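Local coordinates for ribosomal-protein-alanine acetyltransferase (Escherichia coli O157:H7, PDB 5ISV) that probably acetylates the N-terminal alanine of ribosomal protein bS18, using acetyl-CoA as acetyl donor, as a member of the GNAT acetyltransferase family, at residues 52-57 with 66-71; 101-106 with 139-144. One frame throughout, in Å; residues are numbered along the deposited sequence. Where two conformers were deposited one is given.

Interaction 1 (52-57 with 66-71); sequences AAFAIT and LFNIAV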
ATOM      1  N   ALA A  52      -1.258  14.463  -1.358  1.00 20.24           N
ATOM      2  CA  ALA A  52       0.093  14.184  -1.788  1.00 20.27           C
ATOM      3  C   ALA A  52       0.400  12.687  -2.015  1.00 19.74           C
ATOM      4  O   ALA A  52       1.304  12.344  -2.773  1.00 20.64           O
ATOM      5  CB  ALA A  52       1.062  14.783  -0.785  1.00 20.22           C
ATOM      6  N   ALA A  53      -0.348  11.820  -1.345  1.00 18.51           N
ATOM      7  CA  ALA A  53      -0.147  10.360  -1.484  1.00 17.74           C
ATOM      8  C   ALA A  53      -1.430   9.644  -1.075  1.00 17.74           C
ATOM      9  O   ALA A  53      -2.264  10.173  -0.360  1.00 19.32           O
ATOM     10  CB  ALA A  53       1.032   9.927  -0.627  1.00 18.32           C
ATOM     11  N   PHE A  54      -1.565   8.392  -1.547  1.00 16.44           N
ATOM     12  CA  PHE A  54      -2.683   7.556  -1.100  1.00 16.36           C
ATOM     13  C   PHE A  54      -2.220   6.085  -1.051  1.00 16.00           C
ATOM     14  O   PHE A  54      -1.231   5.747  -1.670  1.00 16.29           O
ATOM     15  CB  PHE A  54      -3.886   7.647  -2.076  1.00 18.49           C
ATOM     16  CG  PHE A  54      -3.599   7.117  -3.444  1.00 18.42           C
ATOM     17  CD1 PHE A  54      -3.704   5.734  -3.708  1.00 19.47           C
ATOM     18  CD2 PHE A  54      -3.191   7.927  -4.475  1.00 19.40           C
ATOM     19  CE1 PHE A  54      -3.378   5.265  -4.933  1.00 20.46           C
ATOM     20  CE2 PHE A  54      -2.889   7.445  -5.715  1.00 20.65           C
ATOM     21  CZ  PHE A  54      -2.984   6.089  -5.952  1.00 19.69           C
ATOM     22  N   ALA A  55      -2.975   5.326  -0.259  1.00 15.65           N
ATOM     23  CA  ALA A  55      -2.725   3.858  -0.141  1.00 15.04           C
ATOM     24  C   ALA A  55      -4.077   3.172  -0.113  1.00 15.76           C
ATOM     25  O   ALA A  55      -4.941   3.474   0.671  1.00 16.99           O
ATOM     26  CB  ALA A  55      -1.953   3.561   1.108  1.00 16.46           C
ATOM     27  N   ILE A  56      -4.195   2.145  -0.967  1.00 15.31           N
ATOM     28  CA  ILE A  56      -5.453   1.367  -1.139  1.00 16.22           C
ATOM     29  C   ILE A  56      -5.164  -0.044  -0.609  1.00 15.44           C
ATOM     30  O   ILE A  56      -4.296  -0.747  -1.154  1.00 16.66           O
ATOM     31  CB  ILE A  56      -5.812   1.305  -2.612  1.00 16.53           C
ATOM     32  CG1 ILE A  56      -5.864   2.623  -3.331  1.00 19.66           C
ATOM     33  CG2 ILE A  56      -7.123   0.515  -2.832  1.00 16.95           C
ATOM     34  CD1 ILE A  56      -6.872   3.571  -2.783  1.00 20.50           C
ATOM     35  N   THR A  57      -5.928  -0.448   0.406  1.00 15.47           N
ATOM     36  CA  THR A  57      -5.674  -1.725   1.083  1.00 16.55           C
ATOM     37  C   THR A  57      -6.981  -2.446   1.317  1.00 16.69           C
ATOM     38  O   THR A  57      -7.925  -1.860   1.824  1.00 17.83           O
ATOM     39  CB  THR A  57      -4.988  -1.502   2.449  1.00 17.18           C
ATOM     40  OG1 THR A  57      -3.762  -0.796   2.253  1.00 18.62           O
ATOM     41  CG2 THR A  57      -4.668  -2.818   3.192  1.00 17.93           C
ATOM     42  N   LEU A  66      -2.130  -4.734   0.231  1.00 17.32           N
ATOM     43  CA  LEU A  66      -1.943  -3.407  -0.369  1.00 16.95           C
ATOM     44  C   LEU A  66      -2.142  -3.558  -1.887  1.00 16.51           C
ATOM     45  O   LEU A  66      -1.358  -4.266  -2.563  1.00 18.88           O
ATOM     46  CB  LEU A  66      -0.545  -2.875  -0.057  1.00 17.38           C
ATOM     47  CG  LEU A  66      -0.228  -1.466  -0.556  1.00 17.99           C
ATOM     48  CD1 LEU A  66      -1.017  -0.401   0.183  1.00 18.32           C
ATOM     49  CD2 LEU A  66       1.281  -1.252  -0.452  1.00 18.31           C
ATOM     50  N   PHE A  67      -3.199  -2.975  -2.426  1.00 16.13           N
ATOM     51  CA  PHE A  67      -3.502  -3.024  -3.847  1.00 17.36           C
ATOM     52  C   PHE A  67      -2.729  -1.943  -4.619  1.00 16.35           C
ATOM     53  O   PHE A  67      -2.443  -2.136  -5.800  1.00 17.42           O
ATOM     54  CB  PHE A  67      -5.012  -2.953  -4.119  1.00 16.54           C
ATOM     55  CG  PHE A  67      -5.666  -4.323  -4.173  1.00 16.24           C
ATOM     56  CD1 PHE A  67      -5.816  -5.084  -3.014  1.00 17.99           C
ATOM     57  CD2 PHE A  67      -6.058  -4.856  -5.382  1.00 19.27           C
ATOM     58  CE1 PHE A  67      -6.356  -6.373  -3.050  1.00 19.21           C
ATOM     59  CE2 PHE A  67      -6.650  -6.120  -5.431  1.00 19.98           C
ATOM     60  CZ  PHE A  67      -6.808  -6.860  -4.266  1.00 20.05           C
ATOM     61  N   ASN A  68      -2.457  -0.767  -3.980  1.00 15.74           N
ATOM     62  CA  ASN A  68      -1.782   0.301  -4.676  1.00 16.05           C
ATOM     63  C   ASN A  68      -1.356   1.355  -3.659  1.00 15.66           C
ATOM     64  O   ASN A  68      -2.030   1.545  -2.687  1.00 17.42           O
ATOM     65  CB  ASN A  68      -2.731   0.951  -5.689  1.00 16.63           C
ATOM     66  CG  ASN A  68      -2.002   1.776  -6.741  1.00 18.51           C
ATOM     67  OD1 ASN A  68      -0.788   1.785  -6.821  1.00 19.23           O
ATOM     68  ND2 ASN A  68      -2.765   2.499  -7.546  1.00 23.77           N
ATOM     69  N   ILE A  69      -0.220   1.976  -3.967  1.00 15.55           N
ATOM     70  CA  ILE A  69       0.230   3.152  -3.196  1.00 14.98           C
ATOM     71  C   ILE A  69       0.941   4.025  -4.188  1.00 16.89           C
ATOM     72  O   ILE A  69       1.586   3.563  -5.095  1.00 17.77           O
ATOM     73  CB  ILE A  69       1.143   2.727  -2.024  1.00 15.67           C
ATOM     74  CG1 ILE A  69       1.526   3.925  -1.112  1.00 16.16           C
ATOM     75  CG2 ILE A  69       2.384   1.973  -2.535  1.00 16.36           C
ATOM     76  CD1 ILE A  69       2.148   3.519   0.218  1.00 19.31           C
ATOM     77  N   ALA A  70       0.800   5.355  -3.998  1.00 16.16           N
ATOM     78  CA  ALA A  70       1.493   6.330  -4.858  1.00 16.45           C
ATOM     79  C   ALA A  70       1.743   7.593  -4.084  1.00 17.56           C
ATOM     80  O   ALA A  70       0.965   7.968  -3.203  1.00 18.49           O
ATOM     81  CB  ALA A  70       0.712   6.675  -6.133  1.00 17.72           C
ATOM     82  N   VAL A  71       2.855   8.211  -4.449  0.50 16.96           N
ATOM     83  CA  VAL A  71       3.183   9.584  -3.983  0.50 17.56           C
ATOM     84  C   VAL A  71       3.304  10.477  -5.206  0.50 18.40           C
ATOM     85  O   VAL A  71       3.987  10.140  -6.167  0.50 19.80           O
ATOM     86  CB  VAL A  71       4.472   9.621  -3.122  0.50 18.15           C
ATOM     87  CG1 VAL A  71       4.878  11.063  -2.815  0.50 17.76           C
ATOM     88  CG2 VAL A  71       4.269   8.905  -1.793  0.50 19.66           C
TER
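Residues 52-57 and 66-71 are the two arms of an antiparallel beta hairpin in the central sheet of the GNAT fold, and a classic beta bulge interrupts it where F67 and N68 both face I56. Backbone hydrogen bonds carry most of the pairing. F54 and A70 exchange a reciprocal pair, and I56 N reaches N68 O at 2.8 Å along a nearly straight line. At the bulge I56 O takes F67 N at 2.8 Å, while N68 N adds a weak bond from 3.4 Å. The strand end I69-A70-V71 is predicted to bind acetyl-CoA.

Apolar contacts on the face of A53, A55, I69 and V71 are small; A53 CB meets V71 CG2 at 3.6 Å, and helix 80-94 lies against this side.

The other face, covered by helix 12-22, is led by F54. Its CG sits in the crowded position between backbone N and carbonyl carbon (chi1 64°), which swings the ring across to the partner strand. There A70 CB touches CE2 and CZ, 3.7 Å from each, and A70 N lies above the ring centre. N68, its amide 82° from the ring plane and ND2 hydrogen-bonded to E19, sets that ND2 at the ring edge, 3.9 Å from both F54 CE1 and CZ.

Interaction 2 (101-106 with 139-144); sequences WLEVRA and AIIMAL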
ATOM      1  N   TRP A 101       0.318  -7.859   3.065  1.00 17.39           N
ATOM      2  CA  TRP A 101       0.946  -8.341   1.826  1.00 18.76           C
ATOM      3  C   TRP A 101       0.973  -7.237   0.777  1.00 18.05           C
ATOM      4  O   TRP A 101       0.070  -6.410   0.715  1.00 18.72           O
ATOM      5  CB  TRP A 101       0.079  -9.489   1.229  1.00 20.80           C
ATOM      6  CG  TRP A 101      -0.041 -10.644   2.095  1.00 26.23           C
ATOM      7  CD1 TRP A 101      -0.903 -10.812   3.149  1.00 27.41           C
ATOM      8  CD2 TRP A 101       0.758 -11.823   2.031  1.00 26.46           C
ATOM      9  NE1 TRP A 101      -0.670 -12.018   3.750  1.00 32.03           N
ATOM     10  CE2 TRP A 101       0.356 -12.652   3.090  1.00 29.70           C
ATOM     11  CE3 TRP A 101       1.799 -12.251   1.196  1.00 29.48           C
ATOM     12  CZ2 TRP A 101       0.911 -13.923   3.297  1.00 31.80           C
ATOM     13  CZ3 TRP A 101       2.369 -13.528   1.421  1.00 31.71           C
ATOM     14  CH2 TRP A 101       1.935 -14.328   2.460  1.00 31.35           C
ATOM     15  N   LEU A 102       1.977  -7.262  -0.064  1.00 18.13           N
ATOM     16  CA  LEU A 102       2.032  -6.367  -1.239  1.00 18.54           C
ATOM     17  C   LEU A 102       2.797  -7.021  -2.355  1.00 18.09           C
ATOM     18  O   LEU A 102       3.455  -8.052  -2.152  1.00 19.61           O
ATOM     19  CB  LEU A 102       2.679  -4.988  -0.904  1.00 19.12           C
ATOM     20  CG  LEU A 102       4.122  -4.995  -0.411  1.00 19.28           C
ATOM     21  CD1 LEU A 102       5.170  -5.108  -1.520  1.00 21.38           C
ATOM     22  CD2 LEU A 102       4.402  -3.706   0.379  1.00 19.44           C
ATOM     23  N   GLU A 103       2.707  -6.432  -3.537  1.00 18.15           N
ATOM     24  CA  GLU A 103       3.402  -6.903  -4.715  1.00 19.69           C
ATOM     25  C   GLU A 103       4.176  -5.717  -5.301  1.00 19.66           C
ATOM     26  O   GLU A 103       3.637  -4.590  -5.335  1.00 21.38           O
ATOM     27  CB  GLU A 103       2.356  -7.367  -5.725  1.00 23.48           C
ATOM     28  CG  GLU A 103       2.627  -8.665  -6.366  1.00 28.85           C
ATOM     29  CD  GLU A 103       1.414  -9.254  -7.066  1.00 29.66           C
ATOM     30  OE1 GLU A 103       0.546  -8.500  -7.530  1.00 26.96           O
ATOM     31  OE2 GLU A 103       1.337 -10.486  -7.153  1.00 37.92           O
ATOM     32  N   VAL A 104       5.410  -5.939  -5.716  1.00 18.22           N
ATOM     33  CA  VAL A 104       6.241  -4.868  -6.241  1.00 19.34           C
ATOM     34  C   VAL A 104       7.024  -5.356  -7.446  1.00 18.33           C
ATOM     35  O   VAL A 104       7.538  -6.472  -7.464  1.00 19.46           O
ATOM     36  CB  VAL A 104       7.163  -4.284  -5.113  1.00 19.60           C
ATOM     37  CG1 VAL A 104       8.000  -5.344  -4.450  1.00 20.42           C
ATOM     38  CG2 VAL A 104       8.069  -3.167  -5.618  1.00 20.24           C
ATOM     39  N   ARG A 105       7.097  -4.549  -8.489  1.00 18.51           N
ATOM     40  CA  ARG A 105       7.966  -4.796  -9.631  1.00 19.72           C
ATOM     41  C   ARG A 105       9.401  -5.008  -9.196  1.00 18.69           C
ATOM     42  O   ARG A 105       9.942  -4.203  -8.429  1.00 20.26           O
ATOM     43  CB  ARG A 105       7.861  -3.627 -10.615  1.00 19.61           C
ATOM     44  CG  ARG A 105       6.581  -3.667 -11.387  1.00 21.03           C
ATOM     45  CD  ARG A 105       6.215  -2.348 -12.027  1.00 20.34           C
ATOM     46  NE  ARG A 105       5.057  -2.451 -12.886  1.00 21.36           N
ATOM     47  CZ  ARG A 105       5.079  -2.820 -14.167  1.00 24.37           C
ATOM     48  NH1 ARG A 105       6.222  -3.127 -14.771  1.00 23.61           N
ATOM     49  NH2 ARG A 105       3.940  -2.894 -14.849  1.00 23.71           N
ATOM     50  N   ALA A 106      10.046  -6.060  -9.689  1.00 20.13           N
ATOM     51  CA  ALA A 106      11.406  -6.404  -9.252  1.00 20.42           C
ATOM     52  C   ALA A 106      12.449  -5.298  -9.503  1.00 21.84           C
ATOM     53  O   ALA A 106      13.465  -5.238  -8.821  1.00 25.18           O
ATOM     54  CB  ALA A 106      11.839  -7.679  -9.934  1.00 22.74           C
ATOM     55  N   ALA A 139       7.332  -9.944 -10.503  1.00 20.67           N
ATOM     56  CA  ALA A 139       6.713  -9.389  -9.307  1.00 21.78           C
ATOM     57  C   ALA A 139       7.332 -10.043  -8.093  1.00 20.79           C
ATOM     58  O   ALA A 139       7.639 -11.236  -8.104  1.00 23.71           O
ATOM     59  CB  ALA A 139       5.227  -9.659  -9.321  1.00 20.96           C
ATOM     60  N   ILE A 140       7.596  -9.251  -7.058  1.00 20.76           N
ATOM     61  CA  ILE A 140       8.044  -9.779  -5.779  1.00 22.32           C
ATOM     62  C   ILE A 140       6.864  -9.634  -4.867  1.00 20.37           C
ATOM     63  O   ILE A 140       6.345  -8.507  -4.710  1.00 20.78           O
ATOM     64  CB  ILE A 140       9.242  -8.991  -5.173  1.00 25.42           C
ATOM     65  CG1 ILE A 140      10.378  -8.818  -6.184  1.00 29.43           C
ATOM     66  CG2 ILE A 140       9.724  -9.665  -3.901  1.00 28.07           C
ATOM     67  CD1 ILE A 140      10.955 -10.095  -6.722  1.00 31.08           C
ATOM     68  N   ILE A 141       6.430 -10.697  -4.238  1.00 23.35           N
ATOM     69  CA  ILE A 141       5.374 -10.683  -3.243  1.00 23.22           C
ATOM     70  C   ILE A 141       6.089 -10.581  -1.910  1.00 21.99           C
ATOM     71  O   ILE A 141       6.966 -11.379  -1.594  1.00 24.87           O
ATOM     72  CB  ILE A 141       4.496 -11.957  -3.286  1.00 25.57           C
ATOM     73  CG1 ILE A 141       3.687 -11.977  -4.571  1.00 30.01           C
ATOM     74  CG2 ILE A 141       3.493 -11.952  -2.147  1.00 25.71           C
ATOM     75  CD1 ILE A 141       4.396 -11.611  -5.839  1.00 34.10           C
ATOM     76  N   MET A 142       5.732  -9.559  -1.140  1.00 19.31           N
ATOM     77  CA  MET A 142       6.294  -9.361   0.193  1.00 20.94           C
ATOM     78  C   MET A 142       5.222  -9.442   1.273  1.00 19.15           C
ATOM     79  O   MET A 142       4.061  -9.031   1.059  1.00 21.53           O
ATOM     80  CB  MET A 142       7.060  -8.025   0.252  1.00 21.55           C
ATOM     81  CG  MET A 142       8.010  -7.805  -0.917  1.00 23.19           C
ATOM     82  SD  MET A 142       9.062  -6.359  -0.722  1.00 24.49           S
ATOM     83  CE  MET A 142      10.237  -6.992   0.444  1.00 25.34           C
ATOM     84  N   ALA A 143       5.638  -9.918   2.445  1.00 19.91           N
ATOM     85  CA  ALA A 143       4.743 -10.061   3.605  1.00 20.96           C
ATOM     86  C   ALA A 143       5.354  -9.434   4.873  1.00 20.54           C
ATOM     87  O   ALA A 143       6.531  -9.594   5.149  1.00 22.51           O
ATOM     88  CB  ALA A 143       4.440 -11.552   3.848  1.00 24.17           C
ATOM     89  N   LEU A 144       4.514  -8.746   5.628  1.00 20.02           N
ATOM     90  CA  LEU A 144       4.868  -8.184   6.904  1.00 19.22           C
ATOM     91  C   LEU A 144       3.978  -8.785   7.998  1.00 18.55           C
ATOM     92  O   LEU A 144       2.784  -8.566   8.017  1.00 19.43           O
ATOM     93  CB  LEU A 144       4.692  -6.687   6.857  1.00 19.59           C
ATOM     94  CG  LEU A 144       4.899  -6.010   8.223  1.00 20.08           C
ATOM     95  CD1 LEU A 144       6.335  -6.098   8.699  1.00 21.83           C
ATOM     96  CD2 LEU A 144       4.492  -4.542   8.157  1.00 21.38           C
TER
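Four backbone hydrogen bonds tie 101-106 to 139-144, two between L102 and M142 and two between V104 and I140. The strands are antiparallel, and every one of these donors lies in the plane of its acceptor carbonyl; the shortest bond runs from I140 N to V104 O, 2.8 Å. E103 with I141 lies between these pairs and W101 with A143 beyond L102-M142; both are non-hydrogen-bonded pairs, so their side chains stand close together across the strands.

On that face, A143 CB sits over one face of the W101 indole in a CH-pi contact, 3.8 Å from the centroid of the six-membered ring and 13° off its normal. I141 comes to the indole edge instead, CG2 lying 3.8 Å from W101 CE3. With its CG1 beside its own backbone N, I141 turns the other branch along E103: I141 CD1 rests 3.5 Å from E103 CG and equally near OE2. The E103 chain is extended beyond CG, running alongside the isoleucine.

The face of L102, V104, I140 and M142 is apolar. L102 CD1 packs on M142 CB at 3.9 Å, and V104 CG1 lies against both I140 CB and M142 SD. Helix 109-117 covers this side, with Y115, the predicted proton donor, touching L102 and M142, and I112 touching V104.

Further out, R126 on strand 121-129 forms a salt bridge with E103 OE2, which would tend to favour the charged carboxylate, while Y130 packs on the same side chain.

E103 is the predicted proton acceptor, so this strand pair puts the likely general base on one face and packs against the likely acid, Y115, on the other, an arrangement consistent with the active site of a GNAT acetyltransferase.

The two interactions follow one another along the chain, interaction 1 closing its hairpin before interaction 2 begins, and their centres are 14 Å apart in one mixed sheet. They meet where strand 63-71 runs parallel to strand 99-105: L66 N and W101 O, 2.8 Å apart, probably form a hydrogen bond, and L66 CB packs on L102 CB. Helix 80-94 links these two parallel strands in sequence. Interaction 1 supplies the predicted acetyl-CoA-binding residues of strand 63-71, and interaction 2 the predicted proton acceptor E103. Y115, the predicted proton donor, lies near both I69 and L102, so cofactor-binding and catalytic elements probably come together along this central seam.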